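Local structure of formate dehydrogenase subunit beta (Desulfovibrio gigas, 1H0H) at residues B[36-41]-B[63-68]. The protein serves as the electron-transfer subunit of formate dehydrogenase, carrying three [4Fe-4S] clusters for the reversible oxidation of formate to carbon dioxide. Sequence-based numbering, arbitrary orientation.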
ATOM      1  N   GLY B  36     -13.885 -13.854  19.828  1.00 16.33           N
ATOM      2  CA  GLY B  36     -14.956 -13.064  19.244  1.00 16.07           C
ATOM      3  C   GLY B  36     -14.732 -11.551  19.298  1.00 15.20           C
ATOM      4  O   GLY B  36     -15.651 -10.779  19.045  1.00 15.06           O
ATOM      5  N   PHE B  37     -13.511 -11.135  19.601  1.00 14.50           N
ATOM      6  CA  PHE B  37     -13.154  -9.716  19.675  1.00 14.68           C
ATOM      7  C   PHE B  37     -11.778  -9.421  19.147  1.00 15.92           C
ATOM      8  O   PHE B  37     -10.881 -10.275  19.184  1.00 14.33           O
ATOM      9  CB  PHE B  37     -13.171  -9.258  21.124  1.00 15.72           C
ATOM     10  CG  PHE B  37     -14.405  -9.664  21.840  1.00 17.06           C
ATOM     11  CD1 PHE B  37     -15.520  -8.856  21.803  1.00 18.26           C
ATOM     12  CD2 PHE B  37     -14.474 -10.882  22.502  1.00 17.42           C
ATOM     13  CE1 PHE B  37     -16.668  -9.223  22.427  1.00 18.64           C
ATOM     14  CE2 PHE B  37     -15.646 -11.263  23.140  1.00 19.75           C
ATOM     15  CZ  PHE B  37     -16.738 -10.430  23.101  1.00 19.57           C
ATOM     16  N   HIS B  38     -11.590  -8.178  18.723  1.00 15.07           N
ATOM     17  CA  HIS B  38     -10.278  -7.770  18.237  1.00 15.84           C
ATOM     18  C   HIS B  38      -9.353  -7.393  19.378  1.00 14.92           C
ATOM     19  O   HIS B  38      -8.149  -7.530  19.256  1.00 14.19           O
ATOM     20  CB  HIS B  38     -10.406  -6.635  17.238  1.00 14.52           C
ATOM     21  CG  HIS B  38     -10.925  -7.089  15.909  1.00 14.20           C
ATOM     22  ND1 HIS B  38     -10.127  -7.732  14.995  1.00 15.71           N
ATOM     23  CD2 HIS B  38     -12.150  -6.990  15.337  1.00 13.30           C
ATOM     24  CE1 HIS B  38     -10.841  -8.039  13.919  1.00 14.39           C
ATOM     25  NE2 HIS B  38     -12.073  -7.602  14.101  1.00 13.40           N
ATOM     26  N   GLN B  39      -9.924  -6.979  20.507  1.00 15.02           N
ATOM     27  CA  GLN B  39      -9.095  -6.628  21.658  1.00 15.95           C
ATOM     28  C   GLN B  39      -8.342  -7.881  22.168  1.00 15.12           C
ATOM     29  O   GLN B  39      -8.897  -8.987  22.197  1.00 15.31           O
ATOM     30  CB  GLN B  39      -9.966  -6.050  22.769  1.00 17.13           C
ATOM     31  CG  GLN B  39      -9.234  -5.929  24.098  1.00 17.70           C
ATOM     32  CD  GLN B  39     -10.191  -5.540  25.227  1.00 19.15           C
ATOM     33  OE1 GLN B  39     -11.232  -4.916  24.980  1.00 19.55           O
ATOM     34  NE2 GLN B  39      -9.865  -5.940  26.449  1.00 17.67           N
ATOM     35  N   ASN B  40      -7.065  -7.720  22.481  1.00 14.57           N
ATOM     36  CA  ASN B  40      -6.244  -8.821  23.005  1.00 16.20           C
ATOM     37  C   ASN B  40      -4.887  -8.276  23.436  1.00 14.89           C
ATOM     38  O   ASN B  40      -4.329  -7.421  22.736  1.00 15.83           O
ATOM     39  CB  ASN B  40      -6.098  -9.942  21.949  1.00 15.73           C
ATOM     40  CG  ASN B  40      -6.791 -11.233  22.374  1.00 15.61           C
ATOM     41  OD1 ASN B  40      -6.795 -11.585  23.563  1.00 18.64           O
ATOM     42  ND2 ASN B  40      -7.380 -11.947  21.408  1.00 14.18           N
ATOM     43  N   PRO B  41      -4.381  -8.652  24.610  1.00 16.52           N
ATOM     44  CA  PRO B  41      -5.040  -9.561  25.565  1.00 16.70           C
ATOM     45  C   PRO B  41      -6.353  -8.990  26.153  1.00 16.04           C
ATOM     46  O   PRO B  41      -6.676  -7.818  25.999  1.00 18.47           O
ATOM     47  CB  PRO B  41      -4.006  -9.729  26.681  1.00 17.38           C
ATOM     48  CG  PRO B  41      -2.730  -9.107  26.200  1.00 17.98           C
ATOM     49  CD  PRO B  41      -3.080  -8.164  25.103  1.00 17.67           C
ATOM     50  N   ILE B  63     -24.312   2.247  15.188  1.00 14.68           N
ATOM     51  CA  ILE B  63     -23.141   1.578  15.729  1.00 14.55           C
ATOM     52  C   ILE B  63     -21.947   2.509  15.854  1.00 13.67           C
ATOM     53  O   ILE B  63     -21.711   3.406  15.030  1.00 13.59           O
ATOM     54  CB  ILE B  63     -22.774   0.309  14.903  1.00 15.57           C
ATOM     55  CG1 ILE B  63     -21.731  -0.530  15.624  1.00 15.40           C
ATOM     56  CG2 ILE B  63     -22.254   0.689  13.531  1.00 16.38           C
ATOM     57  CD1 ILE B  63     -22.119  -0.899  17.076  1.00 17.46           C
ATOM     58  N   ASP B  64     -21.192   2.278  16.912  1.00 14.09           N
ATOM     59  CA  ASP B  64     -19.965   2.985  17.161  1.00 14.14           C
ATOM     60  C   ASP B  64     -19.005   1.953  17.742  1.00 13.87           C
ATOM     61  O   ASP B  64     -19.410   0.860  18.116  1.00 13.76           O
ATOM     62  CB  ASP B  64     -20.201   4.114  18.149  1.00 15.67           C
ATOM     63  CG  ASP B  64     -19.180   5.229  18.028  1.00 18.20           C
ATOM     64  OD1 ASP B  64     -18.043   5.025  17.498  1.00 19.38           O
ATOM     65  OD2 ASP B  64     -19.435   6.362  18.454  1.00 19.81           O
ATOM     66  N   TRP B  65     -17.727   2.288  17.785  1.00 12.33           N
ATOM     67  CA  TRP B  65     -16.723   1.395  18.318  1.00 13.55           C
ATOM     68  C   TRP B  65     -15.825   2.247  19.196  1.00 13.81           C
ATOM     69  O   TRP B  65     -15.101   3.124  18.703  1.00 16.21           O
ATOM     70  CB  TRP B  65     -15.941   0.785  17.164  1.00 12.71           C
ATOM     71  CG  TRP B  65     -15.293  -0.513  17.424  1.00 13.58           C
ATOM     72  CD1 TRP B  65     -15.244  -1.206  18.596  1.00 14.17           C
ATOM     73  CD2 TRP B  65     -14.545  -1.280  16.468  1.00 13.84           C
ATOM     74  NE1 TRP B  65     -14.534  -2.369  18.416  1.00 14.38           N
ATOM     75  CE2 TRP B  65     -14.103  -2.441  17.114  1.00 13.98           C
ATOM     76  CE3 TRP B  65     -14.223  -1.097  15.101  1.00 13.34           C
ATOM     77  CZ2 TRP B  65     -13.345  -3.426  16.456  1.00 14.20           C
ATOM     78  CZ3 TRP B  65     -13.489  -2.072  14.445  1.00 13.63           C
ATOM     79  CH2 TRP B  65     -13.046  -3.218  15.125  1.00 13.26           C
ATOM     80  N   LEU B  66     -15.892   1.984  20.492  1.00 13.49           N
ATOM     81  CA  LEU B  66     -15.234   2.805  21.500  1.00 14.72           C
ATOM     82  C   LEU B  66     -13.946   2.201  21.975  1.00 14.90           C
ATOM     83  O   LEU B  66     -13.901   1.037  22.359  1.00 16.32           O
ATOM     84  CB  LEU B  66     -16.152   3.028  22.708  1.00 15.80           C
ATOM     85  CG  LEU B  66     -17.526   3.594  22.353  1.00 16.57           C
ATOM     86  CD1 LEU B  66     -18.372   3.854  23.609  1.00 17.28           C
ATOM     87  CD2 LEU B  66     -17.390   4.869  21.509  1.00 17.43           C
ATOM     88  N   PHE B  67     -12.914   3.025  21.985  1.00 14.14           N
ATOM     89  CA  PHE B  67     -11.577   2.593  22.323  1.00 13.99           C
ATOM     90  C   PHE B  67     -11.073   3.278  23.602  1.00 13.89           C
ATOM     91  O   PHE B  67     -11.313   4.460  23.807  1.00 13.85           O
ATOM     92  CB  PHE B  67     -10.636   2.908  21.163  1.00 13.57           C
ATOM     93  CG  PHE B  67     -11.111   2.388  19.823  1.00 13.94           C
ATOM     94  CD1 PHE B  67     -11.606   1.106  19.695  1.00 13.33           C
ATOM     95  CD2 PHE B  67     -11.053   3.184  18.687  1.00 12.86           C
ATOM     96  CE1 PHE B  67     -12.051   0.632  18.467  1.00 15.92           C
ATOM     97  CE2 PHE B  67     -11.498   2.712  17.457  1.00 14.57           C
ATOM     98  CZ  PHE B  67     -11.976   1.424  17.338  1.00 14.01           C
ATOM     99  N   PHE B  68     -10.325   2.531  24.401  1.00 13.99           N
ATOM    100  CA  PHE B  68      -9.786   2.992  25.680  1.00 14.70           C
ATOM    101  C   PHE B  68      -8.401   2.380  25.894  1.00 14.21           C
ATOM    102  O   PHE B  68      -8.279   1.202  26.236  1.00 15.16           O
ATOM    103  CB  PHE B  68     -10.741   2.522  26.790  1.00 14.88           C
ATOM    104  CG  PHE B  68     -10.619   3.274  28.071  1.00 15.11           C
ATOM    105  CD1 PHE B  68     -11.302   4.475  28.259  1.00 15.56           C
ATOM    106  CD2 PHE B  68      -9.879   2.767  29.113  1.00 15.68           C
ATOM    107  CE1 PHE B  68     -11.203   5.184  29.486  1.00 16.16           C
ATOM    108  CE2 PHE B  68      -9.770   3.468  30.315  1.00 17.19           C
ATOM    109  CZ  PHE B  68     -10.433   4.669  30.501  1.00 15.43           C
TER
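The backbone N of W65 donates to OD1 of D64 at 2.8 Å, a bent bond (N-H...O 139°) that reaches the anti side of the carboxylate. With CG anti to the backbone N (chi1 -155°), the indole of W65 is directed at the loop, and its CZ2 and CH2 edge meets CD2 of H38, which lies near the indole plane, 3.9 Å from CH2. The imidazole and the six-membered ring of the indole are inclined at 59°, an oblique aromatic contact. F67, from the same strand, packs on the indole: its CE1 sits 3.5 Å above one face, toward the rim, while W65 O lies over the centre of the F67 ring.

ND1 and NE2 of H38 each hydrogen-bond an acidic side chain of the other protein chain, which probably favours a positively charged imidazole; a basic side chain of that chain makes a cation-pi contact with W65. Strand 62-70 pairs with 51-59 in an antiparallel hairpin, which the loop also reaches through Q39 OE1, bonded to M54 N. H38 and W65 thus form a buried patch of the interface between the two subunits, with the W65 side chain about 12 Å from a [4Fe-4S] cluster in this ferredoxin-type subunit.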